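Local structure of arginine--tRNA ligase (Campylobacter jejuni, 3FNR) at residues N9-T23 and K430-A442. The protein catalyses the ATP-dependent attachment of L-arginine to tRNA(Arg), releasing AMP and diphosphate, as a class I aminoacyl-tRNA synthetase. The protein carries 1 engineered substitution. Sequence-based numbering, arbitrary orientation.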
loop_
_atom_site.group_PDB
_atom_site.type_symbol
_atom_site.label_atom_id
_atom_site.label_comp_id
_atom_site.label_asym_id
_atom_site.label_seq_id
_atom_site.Cartn_x
_atom_site.Cartn_y
_atom_site.Cartn_z
ATOM N N ASN A 9 7.399 17.421 -30.128
ATOM C CA ASN A 9 7.011 18.771 -29.715
ATOM C C ASN A 9 5.496 18.905 -29.603
ATOM O O ASN A 9 4.999 19.534 -28.676
ATOM C CB ASN A 9 7.548 19.829 -30.681
ATOM C CG ASN A 9 7.257 21.241 -30.221
ATOM O OD1 ASN A 9 7.603 21.630 -29.103
ATOM N ND2 ASN A 9 6.623 22.019 -31.084
ATOM N N GLU A 10 4.769 18.300 -30.540
ATOM C CA GLU A 10 3.311 18.302 -30.480
ATOM C C GLU A 10 2.800 17.590 -29.234
ATOM O O GLU A 10 1.910 18.100 -28.554
ATOM C CB GLU A 10 2.680 17.732 -31.757
ATOM C CG GLU A 10 2.607 18.738 -32.917
ATOM C CD GLU A 10 2.223 20.148 -32.471
ATOM O OE1 GLU A 10 1.094 20.341 -31.957
ATOM O OE2 GLU A 10 3.057 21.066 -32.638
ATOM N N LEU A 11 3.396 16.438 -28.927
ATOM C CA LEU A 11 3.110 15.710 -27.683
ATOM C C LEU A 11 3.458 16.537 -26.449
ATOM O O LEU A 11 2.714 16.532 -25.462
ATOM C CB LEU A 11 3.852 14.368 -27.645
ATOM C CG LEU A 11 3.426 13.262 -28.621
ATOM C CD1 LEU A 11 4.136 11.962 -28.273
ATOM C CD2 LEU A 11 1.911 13.044 -28.628
ATOM N N ALA A 12 4.579 17.256 -26.517
ATOM C CA ALA A 12 4.995 18.159 -25.442
ATOM C C ALA A 12 3.968 19.261 -25.236
ATOM O O ALA A 12 3.595 19.556 -24.101
ATOM C CB ALA A 12 6.362 18.742 -25.723
ATOM N N ASN A 13 3.479 19.836 -26.333
ATOM C CA ASN A 13 2.443 20.864 -26.263
ATOM C C ASN A 13 1.146 20.357 -25.642
ATOM O O ASN A 13 0.516 21.069 -24.870
ATOM C CB ASN A 13 2.162 21.449 -27.644
ATOM C CG ASN A 13 3.192 22.480 -28.065
ATOM O OD1 ASN A 13 3.887 23.066 -27.233
ATOM N ND2 ASN A 13 3.286 22.715 -29.368
ATOM N N GLN A 14 0.761 19.128 -25.973
ATOM C CA GLN A 14 -0.455 18.519 -25.420
ATOM C C GLN A 14 -0.328 18.241 -23.928
ATOM O O GLN A 14 -1.267 18.477 -23.163
ATOM C CB GLN A 14 -0.798 17.236 -26.168
ATOM C CG GLN A 14 -1.301 17.486 -27.588
ATOM C CD GLN A 14 -1.171 16.274 -28.490
ATOM O OE1 GLN A 14 -1.037 16.410 -29.711
ATOM N NE2 GLN A 14 -1.204 15.080 -27.896
ATOM N N ALA A 15 0.842 17.745 -23.536
ATOM C CA ALA A 15 1.168 17.477 -22.148
ATOM C C ALA A 15 1.165 18.750 -21.314
ATOM O O ALA A 15 0.623 18.774 -20.213
ATOM C CB ALA A 15 2.525 16.803 -22.064
ATOM N N LEU A 16 1.767 19.811 -21.848
ATOM C CA LEU A 16 1.937 21.051 -21.094
ATOM C C LEU A 16 0.694 21.955 -21.067
ATOM O O LEU A 16 0.552 22.781 -20.163
ATOM C CB LEU A 16 3.160 21.827 -21.597
ATOM C CG LEU A 16 4.527 21.150 -21.458
ATOM C CD1 LEU A 16 5.536 21.856 -22.354
ATOM C CD2 LEU A 16 5.000 21.119 -20.009
ATOM N N THR A 17 -0.185 21.806 -22.058
ATOM C CA THR A 17 -1.436 22.573 -22.116
ATOM C C THR A 17 -2.424 22.063 -21.060
ATOM O O THR A 17 -3.160 22.846 -20.456
ATOM C CB THR A 17 -2.062 22.534 -23.534
ATOM O OG1 THR A 17 -1.094 22.983 -24.492
ATOM C CG2 THR A 17 -3.305 23.428 -23.641
ATOM N N ASN A 18 -2.421 20.753 -20.825
ATOM C CA ASN A 18 -3.262 20.149 -19.784
ATOM C C ASN A 18 -2.422 19.289 -18.844
ATOM O O ASN A 18 -2.494 18.061 -18.916
ATOM C CB ASN A 18 -4.367 19.287 -20.406
ATOM C CG ASN A 18 -5.032 19.950 -21.597
ATOM O OD1 ASN A 18 -5.944 20.763 -21.439
ATOM N ND2 ASN A 18 -4.584 19.594 -22.800
ATOM N N PRO A 19 -1.635 19.925 -17.950
ATOM C CA PRO A 19 -0.657 19.173 -17.161
ATOM C C PRO A 19 -1.270 18.119 -16.235
ATOM O O PRO A 19 -0.676 17.061 -16.049
ATOM C CB PRO A 19 0.074 20.256 -16.362
ATOM C CG PRO A 19 -0.833 21.421 -16.354
ATOM C CD PRO A 19 -1.622 21.362 -17.615
ATOM N N ASN A 20 -2.456 18.385 -15.695
ATOM C CA ASN A 20 -3.123 17.424 -14.815
ATOM C C ASN A 20 -3.621 16.154 -15.519
ATOM O O ASN A 20 -3.858 15.135 -14.872
ATOM C CB ASN A 20 -4.263 18.095 -14.044
ATOM C CG ASN A 20 -3.766 19.027 -12.935
ATOM O OD1 ASN A 20 -4.532 19.837 -12.416
ATOM N ND2 ASN A 20 -2.493 18.907 -12.563
ATOM N N ASP A 21 -3.757 16.213 -16.841
ATOM C CA ASP A 21 -4.228 15.074 -17.621
ATOM C C ASP A 21 -3.108 14.273 -18.294
ATOM O O ASP A 21 -3.379 13.274 -18.965
ATOM C CB ASP A 21 -5.250 15.539 -18.659
ATOM C CG ASP A 21 -6.490 16.157 -18.024
ATOM O OD1 ASP A 21 -7.264 16.807 -18.763
ATOM O OD2 ASP A 21 -6.692 16.000 -16.794
ATOM N N PHE A 22 -1.863 14.720 -18.107
ATOM C CA PHE A 22 -0.677 14.080 -18.686
ATOM C C PHE A 22 -0.549 12.648 -18.181
ATOM O O PHE A 22 -0.503 12.415 -16.962
ATOM C CB PHE A 22 0.581 14.888 -18.345
ATOM C CG PHE A 22 1.884 14.250 -18.790
ATOM C CD1 PHE A 22 2.130 13.977 -20.136
ATOM C CD2 PHE A 22 2.879 13.961 -17.858
ATOM C CE1 PHE A 22 3.333 13.409 -20.545
ATOM C CE2 PHE A 22 4.091 13.400 -18.255
ATOM C CZ PHE A 22 4.319 13.122 -19.602
ATOM N N THR A 23 -0.510 11.725 -19.145
ATOM C CA THR A 23 -0.423 10.260 -18.971
ATOM C C THR A 23 -1.678 9.556 -18.426
ATOM O O THR A 23 -1.691 8.326 -18.298
ATOM C CB THR A 23 0.849 9.790 -18.207
ATOM O OG1 THR A 23 0.780 10.202 -16.837
ATOM C CG2 THR A 23 2.115 10.342 -18.853
ATOM N N LYS A 430 11.621 24.660 -21.937
ATOM C CA LYS A 430 10.425 23.876 -22.276
ATOM C C LYS A 430 10.692 22.384 -22.074
ATOM O O LYS A 430 9.856 21.667 -21.510
ATOM C CB LYS A 430 9.963 24.145 -23.706
ATOM C CG LYS A 430 8.579 23.573 -24.033
ATOM C CD LYS A 430 8.237 23.743 -25.508
ATOM C CE LYS A 430 7.033 22.917 -25.907
ATOM N NZ LYS A 430 6.584 23.255 -27.289
ATOM N N LEU A 431 11.867 21.941 -22.521
ATOM C CA LEU A 431 12.332 20.600 -22.255
ATOM C C LEU A 431 12.267 20.328 -20.756
ATOM O O LEU A 431 11.662 19.346 -20.337
ATOM C CB LEU A 431 13.763 20.406 -22.761
ATOM C CG LEU A 431 14.427 19.070 -22.410
ATOM C CD1 LEU A 431 13.648 17.913 -22.980
ATOM C CD2 LEU A 431 15.852 19.011 -22.903
ATOM N N PHE A 432 12.863 21.222 -19.969
ATOM C CA PHE A 432 12.947 21.063 -18.516
ATOM C C PHE A 432 11.566 21.013 -17.879
ATOM O O PHE A 432 11.342 20.229 -16.956
ATOM C CB PHE A 432 13.781 22.187 -17.890
ATOM C CG PHE A 432 15.274 22.045 -18.094
ATOM C CD1 PHE A 432 16.150 22.772 -17.302
ATOM C CD2 PHE A 432 15.803 21.188 -19.062
ATOM C CE1 PHE A 432 17.520 22.665 -17.476
ATOM C CE2 PHE A 432 17.177 21.078 -19.250
ATOM C CZ PHE A 432 18.035 21.815 -18.454
ATOM N N SER A 433 10.639 21.822 -18.398
ATOM C CA SER A 433 9.281 21.899 -17.855
ATOM C C SER A 433 8.564 20.574 -18.017
ATOM O O SER A 433 7.745 20.195 -17.180
ATOM C CB SER A 433 8.473 23.015 -18.516
ATOM O OG SER A 433 8.075 22.649 -19.820
ATOM N N LEU A 434 8.905 19.862 -19.085
ATOM C CA LEU A 434 8.348 18.548 -19.329
ATOM C C LEU A 434 8.959 17.463 -18.430
ATOM O O LEU A 434 8.253 16.559 -17.985
ATOM C CB LEU A 434 8.508 18.199 -20.799
ATOM C CG LEU A 434 7.684 17.035 -21.325
ATOM C CD1 LEU A 434 6.185 17.320 -21.253
ATOM C CD2 LEU A 434 8.119 16.822 -22.731
ATOM N N VAL A 435 10.262 17.556 -18.171
ATOM C CA VAL A 435 10.950 16.668 -17.218
ATOM C C VAL A 435 10.386 16.851 -15.801
ATOM O O VAL A 435 10.087 15.877 -15.113
ATOM C CB VAL A 435 12.487 16.892 -17.229
ATOM C CG1 VAL A 435 13.197 15.995 -16.217
ATOM C CG2 VAL A 435 13.055 16.647 -18.638
ATOM N N ALA A 436 10.215 18.104 -15.389
ATOM C CA ALA A 436 9.607 18.418 -14.103
ATOM C C ALA A 436 8.206 17.809 -13.983
ATOM O O ALA A 436 7.830 17.326 -12.915
ATOM C CB ALA A 436 9.556 19.926 -13.891
ATOM N N LEU A 437 7.463 17.809 -15.089
ATOM C CA LEU A 437 6.098 17.302 -15.115
ATOM C C LEU A 437 6.035 15.784 -14.962
ATOM O O LEU A 437 5.184 15.279 -14.231
ATOM C CB LEU A 437 5.370 17.760 -16.385
ATOM C CG LEU A 437 3.922 17.296 -16.613
ATOM C CD1 LEU A 437 2.979 17.765 -15.499
ATOM C CD2 LEU A 437 3.424 17.726 -17.975
ATOM N N SER A 438 6.941 15.071 -15.633
ATOM C CA SER A 438 7.061 13.619 -15.492
ATOM C C SER A 438 7.478 13.209 -14.082
ATOM O O SER A 438 6.976 12.219 -13.553
ATOM C CB SER A 438 8.054 13.064 -16.502
ATOM O OG SER A 438 7.572 13.267 -17.818
ATOM N N ILE A 439 8.385 13.975 -13.477
ATOM C CA ILE A 439 8.842 13.691 -12.119
ATOM C C ILE A 439 7.662 13.827 -11.154
ATOM O O ILE A 439 7.359 12.892 -10.393
ATOM C CB ILE A 439 10.048 14.586 -11.718
ATOM C CG1 ILE A 439 11.309 14.101 -12.437
ATOM C CG2 ILE A 439 10.275 14.582 -10.207
ATOM C CD1 ILE A 439 12.500 15.010 -12.305
ATOM N N LYS A 440 6.968 14.960 -11.259
ATOM C CA LYS A 440 5.809 15.287 -10.429
ATOM C C LYS A 440 4.669 14.276 -10.577
ATOM O O LYS A 440 4.136 13.790 -9.578
ATOM C CB LYS A 440 5.314 16.700 -10.765
ATOM C CG LYS A 440 4.083 17.130 -9.992
ATOM C CD LYS A 440 4.064 18.631 -9.806
ATOM C CE LYS A 440 3.090 19.298 -10.741
ATOM N NZ LYS A 440 1.742 19.314 -10.119
ATOM N N THR A 441 4.302 13.974 -11.820
ATOM C CA THR A 441 3.278 12.982 -12.116
ATOM C C THR A 441 3.611 11.620 -11.492
ATOM O O THR A 441 2.859 11.138 -10.649
ATOM C CB THR A 441 3.043 12.857 -13.637
ATOM O OG1 THR A 441 2.663 14.140 -14.161
ATOM C CG2 THR A 441 1.950 11.830 -13.947
ATOM N N ALA A 442 4.745 11.034 -11.873
ATOM C CA ALA A 442 5.129 9.705 -11.396
ATOM C C ALA A 442 5.232 9.648 -9.872
ATOM O O ALA A 442 4.712 8.710 -9.249
ATOM C CB ALA A 442 6.430 9.265 -12.032
#
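The Phe-22 ring lies between Leu-437 on one face and Thr-23 on the other. Leu-437 CD2 makes an off-centre CH-pi contact, 4.2 Å from the ring centroid, while Thr-23 CG2 covers the centre of the opposite face. Two hydroxyls line the edge: Thr-441 OG1 in the ring plane, 3.7 Å from Phe-22 CD2, and Ser-438 OG near that plane beside CE2. Both are engaged, Thr-441 OG1 with Leu-437 O and Ser-438 OG with Ala-380 O. Phe-22 reaches helix 425-445 with chi1 at 175°, which swings CG opposite its backbone N; Leu-383 also touches the Phe-22 side chain. Leu-437 CD1 rests on Pro-19 CB at 3.9 Å. Further along, Leu-16 is a knob among Lys-430, Ser-433, Leu-434 and Leu-437, and Leu-434 spreads its methyls over Ala-12 and Ala-15. The extended Lys-430 side chain crosses those of Asn-9 and Asn-13 at about a right angle. Its NZ donates to Asn-9 OD1 at 2.6 Å, tilted from the carbonyl plane, and to Asn-13 OD1 at 2.7 Å from above the plane (40° out of it). Met-362 O and Ala-364 O also accept from NZ; four acceptors for three hydrogens imply sharing or a weaker bond. Helix segments 9-17 and 430-442, inclined at 57°, and the turn after the first join the N-terminal region to the DALR anticodon-binding domain through an apolar seam ending in a buried ammonium, its charge probably offset by carbonyl dipoles.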